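Local coordinates for protein EreC (Klebsiella pneumoniae, PDB 6XCQ) that probably inactivates macrolide antibiotics such as erythromycin by hydrolysing the ester of their lactone ring, and so confers macrolide resistance, at residues 39-50 with 74-85. The protein carries 1 engineered substitution. Numbering follows the deposited sequence.
Sequences LLQPQKLDFNEF and EFSLARASLIRY
Arg84 and Ser81 of helix 73-90 each grip a backbone carbonyl of segment 39-50, which follows strand 33-36. Arg84 NH1 donates to Pro42 O at 2.8 Å, in the guanidinium plane and close to the line of the C=O bond. A bend at chi3 (72°) turns the guanidinium toward Pro42 O; water 1 accepts from Arg84 NH1 and donates to Leu45 O. Phe47 brings its rim, CE1 and CZ, over one guanidinium face, the planes 87° apart; neighbouring Phe47 CE2 meets Tyr85 CA at 3.5 Å, near the phenyl plane. Ser81 OG donates to Leu39 O at 2.6 Å from above the carbonyl plane, while Pro42 CG and Leu45 CD1 close around the hydroxyl. The side chains of Leu40 and Leu77 cross at about a right angle, Leu40 CD2 against Leu77 CB. Phe50 CB sits over the Tyr85 ring face, a CH-pi contact of 4.0 Å to the centroid. A 3-10 turn, 47-50, carries both phenylalanines; at its start Asp46 OD1 accepts from Asn48 N, an Asx turn. Tyr85 OH is hydrogen-bonded to Thr54 and His90. Leu39 and Leu40 touch strand 423-427, and Ala78 and Leu82 touch Phe343, so the loop covers one flank of a sheet-packed helix. Side-chain donors thus satisfy two loop carbonyls, and Arg84's salt bridge to Glu88 probably steadies its guanidinium.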
ATOM      1  N   LEU A  39       5.930  16.224  15.469  1.00 13.92           N
ATOM      2  CA  LEU A  39       5.584  15.216  14.462  1.00 13.22           C
ATOM      3  C   LEU A  39       4.199  14.625  14.702  1.00 20.51           C
ATOM      4  O   LEU A  39       3.454  14.366  13.748  1.00 19.82           O
ATOM      5  CB  LEU A  39       6.624  14.100  14.444  1.00 19.45           C
ATOM      6  CG  LEU A  39       6.334  12.920  13.502  1.00 16.23           C
ATOM      7  CD1 LEU A  39       6.559  13.310  12.050  1.00 14.40           C
ATOM      8  CD2 LEU A  39       7.181  11.706  13.861  1.00 15.19           C
ATOM      9  N   LEU A  40       3.825  14.411  15.962  1.00 16.26           N
ATOM     10  CA  LEU A  40       2.544  13.785  16.249  1.00 20.91           C
ATOM     11  C   LEU A  40       1.425  14.801  16.415  1.00 23.10           C
ATOM     12  O   LEU A  40       0.342  14.446  16.886  1.00 19.78           O
ATOM     13  CB  LEU A  40       2.659  12.902  17.493  1.00 14.39           C
ATOM     14  CG  LEU A  40       3.751  11.832  17.381  1.00 19.58           C
ATOM     15  CD1 LEU A  40       3.913  11.095  18.699  1.00 18.35           C
ATOM     16  CD2 LEU A  40       3.488  10.856  16.225  1.00 17.34           C
ATOM     17  N   GLN A  41       1.652  16.049  16.017  1.00 20.54           N
ATOM     18  CA  GLN A  41       0.650  17.107  16.130  1.00 22.43           C
ATOM     19  C   GLN A  41       0.520  17.804  14.783  1.00 20.50           C
ATOM     20  O   GLN A  41       1.027  18.918  14.593  1.00 19.50           O
ATOM     21  CB  GLN A  41       1.015  18.069  17.263  1.00 23.83           C
ATOM     22  CG  GLN A  41       1.251  17.313  18.574  1.00 25.77           C
ATOM     23  CD  GLN A  41       1.398  18.223  19.766  1.00 40.82           C
ATOM     24  OE1 GLN A  41       0.778  19.282  19.823  1.00 31.73           O
ATOM     25  NE2 GLN A  41       2.223  17.816  20.732  1.00 36.66           N
ATOM     26  N   PRO A  42      -0.178  17.177  13.827  1.00 21.08           N
ATOM     27  CA  PRO A  42      -0.247  17.739  12.468  1.00 16.72           C
ATOM     28  C   PRO A  42      -0.793  19.156  12.400  1.00 26.72           C
ATOM     29  O   PRO A  42      -0.441  19.898  11.477  1.00 29.23           O
ATOM     30  CB  PRO A  42      -1.178  16.759  11.735  1.00 17.11           C
ATOM     31  CG  PRO A  42      -1.167  15.510  12.544  1.00 21.96           C
ATOM     32  CD  PRO A  42      -0.953  15.931  13.957  1.00 21.47           C
ATOM     33  N   GLN A  43      -1.660  19.543  13.335  1.00 21.22           N
ATOM     34  CA  GLN A  43      -2.225  20.883  13.355  1.00 24.74           C
ATOM     35  C   GLN A  43      -1.252  21.940  13.861  1.00 32.75           C
ATOM     36  O   GLN A  43      -1.440  23.121  13.554  1.00 34.83           O
ATOM     37  CB  GLN A  43      -3.485  20.899  14.214  1.00 25.31           C
ATOM     38  CG  GLN A  43      -4.738  20.564  13.433  1.00 35.91           C
ATOM     39  CD  GLN A  43      -4.650  19.214  12.737  1.00 33.86           C
ATOM     40  OE1 GLN A  43      -4.568  19.137  11.505  1.00 47.78           O
ATOM     41  NE2 GLN A  43      -4.683  18.142  13.522  1.00 39.33           N
ATOM     42  N   LYS A  44      -0.226  21.546  14.618  1.00 22.00           N
ATOM     43  CA  LYS A  44       0.752  22.479  15.175  1.00 27.54           C
ATOM     44  C   LYS A  44       2.154  22.181  14.658  1.00 22.40           C
ATOM     45  O   LYS A  44       3.103  22.151  15.441  1.00 24.42           O
ATOM     46  CB  LYS A  44       0.776  22.413  16.708  1.00 24.65           C
ATOM     47  CG  LYS A  44      -0.567  22.547  17.412  1.00 40.03           C
ATOM     48  CD  LYS A  44      -0.623  23.830  18.233  1.00 51.35           C
ATOM     49  N   LEU A  45       2.309  21.977  13.353  1.00 22.61           N
ATOM     50  CA  LEU A  45       3.573  21.491  12.818  1.00 29.76           C
ATOM     51  C   LEU A  45       4.625  22.596  12.770  1.00 26.87           C
ATOM     52  O   LEU A  45       4.349  23.710  12.324  1.00 25.91           O
ATOM     53  CB  LEU A  45       3.364  20.920  11.416  1.00 23.46           C
ATOM     54  CG  LEU A  45       4.384  19.850  11.041  1.00 28.82           C
ATOM     55  CD1 LEU A  45       4.187  18.659  11.947  1.00 26.83           C
ATOM     56  CD2 LEU A  45       4.229  19.445   9.597  1.00 33.10           C
ATOM     57  N   ASP A  46       5.849  22.273  13.203  1.00 22.52           N
ATOM     58  CA  ASP A  46       6.994  23.173  13.062  1.00 15.49           C
ATOM     59  C   ASP A  46       7.831  22.659  11.899  1.00 18.69           C
ATOM     60  O   ASP A  46       8.620  21.725  12.059  1.00 21.23           O
ATOM     61  CB  ASP A  46       7.813  23.245  14.351  1.00 25.52           C
ATOM     62  CG  ASP A  46       9.094  24.072  14.202  1.00 25.92           C
ATOM     63  OD1 ASP A  46       9.353  24.632  13.106  1.00 26.20           O
ATOM     64  OD2 ASP A  46       9.856  24.153  15.193  1.00 29.26           O
ATOM     65  N   PHE A  47       7.703  23.311  10.737  1.00 21.61           N
ATOM     66  CA  PHE A  47       8.345  22.798   9.533  1.00 23.76           C
ATOM     67  C   PHE A  47       9.866  22.828   9.622  1.00 25.03           C
ATOM     68  O   PHE A  47      10.523  22.143   8.832  1.00 20.34           O
ATOM     69  CB  PHE A  47       7.860  23.570   8.294  1.00 22.78           C
ATOM     70  CG  PHE A  47       6.466  23.183   7.844  1.00 33.66           C
ATOM     71  CD1 PHE A  47       5.351  23.816   8.366  1.00 35.28           C
ATOM     72  CD2 PHE A  47       6.274  22.178   6.917  1.00 37.13           C
ATOM     73  CE1 PHE A  47       4.071  23.449   7.967  1.00 47.85           C
ATOM     74  CE2 PHE A  47       4.995  21.815   6.506  1.00 41.63           C
ATOM     75  CZ  PHE A  47       3.895  22.447   7.031  1.00 33.33           C
ATOM     76  N   ASN A  48      10.449  23.572  10.571  1.00 24.54           N
ATOM     77  CA  ASN A  48      11.904  23.541  10.708  1.00 26.36           C
ATOM     78  C   ASN A  48      12.396  22.156  11.079  1.00 22.06           C
ATOM     79  O   ASN A  48      13.529  21.795  10.744  1.00 21.64           O
ATOM     80  CB  ASN A  48      12.385  24.541  11.763  1.00 21.17           C
ATOM     81  CG  ASN A  48      12.013  25.953  11.417  1.00 31.04           C
ATOM     82  OD1 ASN A  48      12.591  26.544  10.515  1.00 29.11           O
ATOM     83  ND2 ASN A  48      11.016  26.493  12.111  1.00 25.00           N
ATOM     84  N   GLU A  49      11.568  21.374  11.785  1.00 18.07           N
ATOM     85  CA  GLU A  49      12.002  20.054  12.238  1.00 20.07           C
ATOM     86  C   GLU A  49      12.168  19.066  11.083  1.00 19.98           C
ATOM     87  O   GLU A  49      12.831  18.042  11.254  1.00 25.82           O
ATOM     88  CB  GLU A  49      11.014  19.507  13.272  1.00 18.38           C
ATOM     89  CG  GLU A  49      10.819  20.424  14.464  1.00 18.87           C
ATOM     90  CD  GLU A  49       9.920  19.828  15.546  1.00 26.00           C
ATOM     91  OE1 GLU A  49       8.925  19.144  15.229  1.00 22.17           O
ATOM     92  OE2 GLU A  49      10.227  20.030  16.732  1.00 27.98           O
ATOM     93  N   PHE A  50      11.601  19.355   9.914  1.00 19.35           N
ATOM     94  CA  PHE A  50      11.690  18.456   8.768  1.00 27.42           C
ATOM     95  C   PHE A  50      12.674  18.941   7.708  1.00 23.21           C
ATOM     96  O   PHE A  50      12.780  18.322   6.644  1.00 23.90           O
ATOM     97  CB  PHE A  50      10.285  18.239   8.189  1.00 28.18           C
ATOM     98  CG  PHE A  50       9.293  17.825   9.241  1.00 32.77           C
ATOM     99  CD1 PHE A  50       9.229  16.509   9.664  1.00 35.45           C
ATOM    100  CD2 PHE A  50       8.496  18.767   9.878  1.00 38.90           C
ATOM    101  CE1 PHE A  50       8.364  16.129  10.677  1.00 35.94           C
ATOM    102  CE2 PHE A  50       7.622  18.396  10.888  1.00 35.83           C
ATOM    103  CZ  PHE A  50       7.559  17.071  11.293  1.00 35.78           C
ATOM    104  N   GLU A  74      -0.049   6.313  16.331  1.00 11.31           N
ATOM    105  CA  GLU A  74       1.064   7.240  16.141  1.00 13.07           C
ATOM    106  C   GLU A  74       1.544   7.266  14.697  1.00 14.90           C
ATOM    107  O   GLU A  74       2.003   8.306  14.216  1.00 14.09           O
ATOM    108  CB  GLU A  74       2.233   6.868  17.063  1.00 16.35           C
ATOM    109  CG  GLU A  74       1.987   7.146  18.545  1.00 14.60           C
ATOM    110  CD  GLU A  74       1.272   6.007  19.247  1.00 22.98           C
ATOM    111  OE1 GLU A  74       0.832   5.048  18.570  1.00 19.93           O
ATOM    112  OE2 GLU A  74       1.151   6.061  20.485  1.00 22.58           O
ATOM    113  N   PHE A  75       1.452   6.139  13.984  1.00 15.06           N
ATOM    114  CA  PHE A  75       1.908   6.156  12.604  1.00 18.47           C
ATOM    115  C   PHE A  75       0.942   6.935  11.718  1.00 17.38           C
ATOM    116  O   PHE A  75       1.387   7.618  10.795  1.00 13.10           O
ATOM    117  CB  PHE A  75       2.132   4.726  12.096  1.00 14.08           C
ATOM    118  CG  PHE A  75       3.337   4.047  12.721  1.00 13.77           C
ATOM    119  CD1 PHE A  75       4.422   4.789  13.149  1.00 16.50           C
ATOM    120  CD2 PHE A  75       3.372   2.674  12.886  1.00 14.55           C
ATOM    121  CE1 PHE A  75       5.531   4.172  13.716  1.00 15.93           C
ATOM    122  CE2 PHE A  75       4.470   2.049  13.461  1.00 17.74           C
ATOM    123  CZ  PHE A  75       5.551   2.799  13.866  1.00 19.13           C
ATOM    124  N   SER A  76      -0.368   6.903  12.008  1.00 13.83           N
ATOM    125  CA  SER A  76      -1.280   7.758  11.248  1.00 16.35           C
ATOM    126  C   SER A  76      -1.002   9.230  11.517  1.00 13.44           C
ATOM    127  O   SER A  76      -1.001  10.043  10.585  1.00 15.91           O
ATOM    128  CB  SER A  76      -2.740   7.418  11.557  1.00 17.48           C
ATOM    129  OG  SER A  76      -3.056   6.125  11.085  1.00 29.81           O
ATOM    130  N   LEU A  77      -0.740   9.582  12.776  1.00 16.01           N
ATOM    131  CA  LEU A  77      -0.406  10.964  13.101  1.00 17.53           C
ATOM    132  C   LEU A  77       0.833  11.431  12.343  1.00 16.04           C
ATOM    133  O   LEU A  77       0.832  12.515  11.743  1.00 18.29           O
ATOM    134  CB  LEU A  77      -0.197  11.113  14.610  1.00 14.86           C
ATOM    135  CG  LEU A  77      -1.487  11.243  15.413  1.00 17.68           C
ATOM    136  CD1 LEU A  77      -1.200  11.173  16.918  1.00 15.35           C
ATOM    137  CD2 LEU A  77      -2.223  12.541  15.050  1.00 22.22           C
ATOM    138  N   ALA A  78       1.908  10.634  12.379  1.00 11.51           N
ATOM    139  CA  ALA A  78       3.138  11.026  11.694  1.00 18.15           C
ATOM    140  C   ALA A  78       2.929  11.104  10.190  1.00 14.91           C
ATOM    141  O   ALA A  78       3.518  11.960   9.525  1.00 14.97           O
ATOM    142  CB  ALA A  78       4.278  10.054  12.013  1.00 18.05           C
ATOM    143  N   ARG A  79       2.109  10.209   9.631  1.00 11.33           N
ATOM    144  CA  ARG A  79       1.833  10.275   8.197  1.00 17.03           C
ATOM    145  C   ARG A  79       1.134  11.576   7.835  1.00 16.31           C
ATOM    146  O   ARG A  79       1.488  12.221   6.844  1.00 16.10           O
ATOM    147  CB  ARG A  79       0.985   9.087   7.755  1.00 14.89           C
ATOM    148  CG  ARG A  79       1.770   7.815   7.608  1.00 15.01           C
ATOM    149  CD  ARG A  79       0.874   6.666   7.232  1.00 17.01           C
ATOM    150  NE  ARG A  79       1.661   5.607   6.619  1.00 18.70           N
ATOM    151  CZ  ARG A  79       1.164   4.456   6.190  1.00 21.85           C
ATOM    152  NH1 ARG A  79      -0.133   4.205   6.316  1.00 14.57           N
ATOM    153  NH2 ARG A  79       1.971   3.559   5.637  1.00 12.58           N
ATOM    154  N   ALA A  80       0.142  11.981   8.633  1.00 15.58           N
ATOM    155  CA  ALA A  80      -0.554  13.230   8.349  1.00 18.87           C
ATOM    156  C   ALA A  80       0.408  14.408   8.387  1.00 18.35           C
ATOM    157  O   ALA A  80       0.350  15.297   7.527  1.00 17.75           O
ATOM    158  CB  ALA A  80      -1.700  13.433   9.338  1.00 12.89           C
ATOM    159  N   SER A  81       1.315  14.426   9.368  1.00 11.96           N
ATOM    160  CA  SER A  81       2.282  15.521   9.437  1.00 19.09           C
ATOM    161  C   SER A  81       3.192  15.541   8.211  1.00 18.17           C
ATOM    162  O   SER A  81       3.470  16.603   7.648  1.00 17.39           O
ATOM    163  CB  SER A  81       3.114  15.409  10.716  1.00 14.55           C
ATOM    164  OG  SER A  81       2.314  15.737  11.845  1.00 23.04           O
ATOM    165  N   LEU A  82       3.690  14.379   7.799  1.00 18.11           N
ATOM    166  CA  LEU A  82       4.610  14.366   6.675  1.00 17.26           C
ATOM    167  C   LEU A  82       3.881  14.608   5.355  1.00 15.45           C
ATOM    168  O   LEU A  82       4.481  15.118   4.408  1.00 14.18           O
ATOM    169  CB  LEU A  82       5.376  13.050   6.658  1.00 11.83           C
ATOM    170  CG  LEU A  82       6.504  13.081   7.694  1.00 25.97           C
ATOM    171  CD1 LEU A  82       7.054  11.702   7.982  1.00 26.49           C
ATOM    172  CD2 LEU A  82       7.602  14.006   7.194  1.00 28.07           C
ATOM    173  N   ILE A  83       2.597  14.268   5.277  1.00 12.55           N
ATOM    174  CA  ILE A  83       1.794  14.676   4.123  1.00 17.86           C
ATOM    175  C   ILE A  83       1.740  16.201   4.048  1.00 20.77           C
ATOM    176  O   ILE A  83       1.997  16.797   2.996  1.00 17.39           O
ATOM    177  CB  ILE A  83       0.387  14.045   4.199  1.00 16.92           C
ATOM    178  CG1 ILE A  83       0.473  12.543   3.934  1.00 19.03           C
ATOM    179  CG2 ILE A  83      -0.566  14.678   3.192  1.00 15.38           C
ATOM    180  CD1 ILE A  83      -0.768  11.757   4.375  1.00 14.13           C
ATOM    181  N   ARG A  84       1.472  16.859   5.184  1.00 20.02           N
ATOM    182  CA  ARG A  84       1.494  18.324   5.221  1.00 25.19           C
ATOM    183  C   ARG A  84       2.814  18.876   4.694  1.00 31.53           C
ATOM    184  O   ARG A  84       2.833  19.795   3.869  1.00 22.66           O
ATOM    185  CB  ARG A  84       1.247  18.824   6.647  1.00 23.73           C
ATOM    186  CG  ARG A  84      -0.217  18.968   7.015  1.00 28.09           C
ATOM    187  CD  ARG A  84      -0.379  19.918   8.185  1.00 22.94           C
ATOM    188  NE  ARG A  84      -0.117  21.289   7.762  1.00 24.86           N
ATOM    189  CZ  ARG A  84       0.164  22.289   8.586  1.00 27.63           C
ATOM    190  NH1 ARG A  84       0.232  22.077   9.898  1.00 20.90           N
ATOM    191  NH2 ARG A  84       0.388  23.502   8.092  1.00 23.11           N
ATOM    192  N   TYR A  85       3.936  18.320   5.157  1.00 21.36           N
ATOM    193  CA  TYR A  85       5.239  18.802   4.709  1.00 21.12           C
ATOM    194  C   TYR A  85       5.431  18.604   3.206  1.00 22.98           C
ATOM    195  O   TYR A  85       5.900  19.506   2.502  1.00 24.34           O
ATOM    196  CB  TYR A  85       6.340  18.089   5.490  1.00 27.57           C
ATOM    197  CG  TYR A  85       7.712  18.248   4.893  1.00 24.90           C
ATOM    198  CD1 TYR A  85       8.397  19.452   4.986  1.00 27.14           C
ATOM    199  CD2 TYR A  85       8.330  17.187   4.252  1.00 29.16           C
ATOM    200  CE1 TYR A  85       9.666  19.593   4.456  1.00 25.96           C
ATOM    201  CE2 TYR A  85       9.589  17.316   3.715  1.00 32.49           C
ATOM    202  CZ  TYR A  85      10.255  18.520   3.821  1.00 33.72           C
ATOM    203  OH  TYR A  85      11.515  18.634   3.284  1.00 35.27           O
TER
HETATM  204  O   HOH W   1       1.636  24.254  11.352  1.00 30.43           O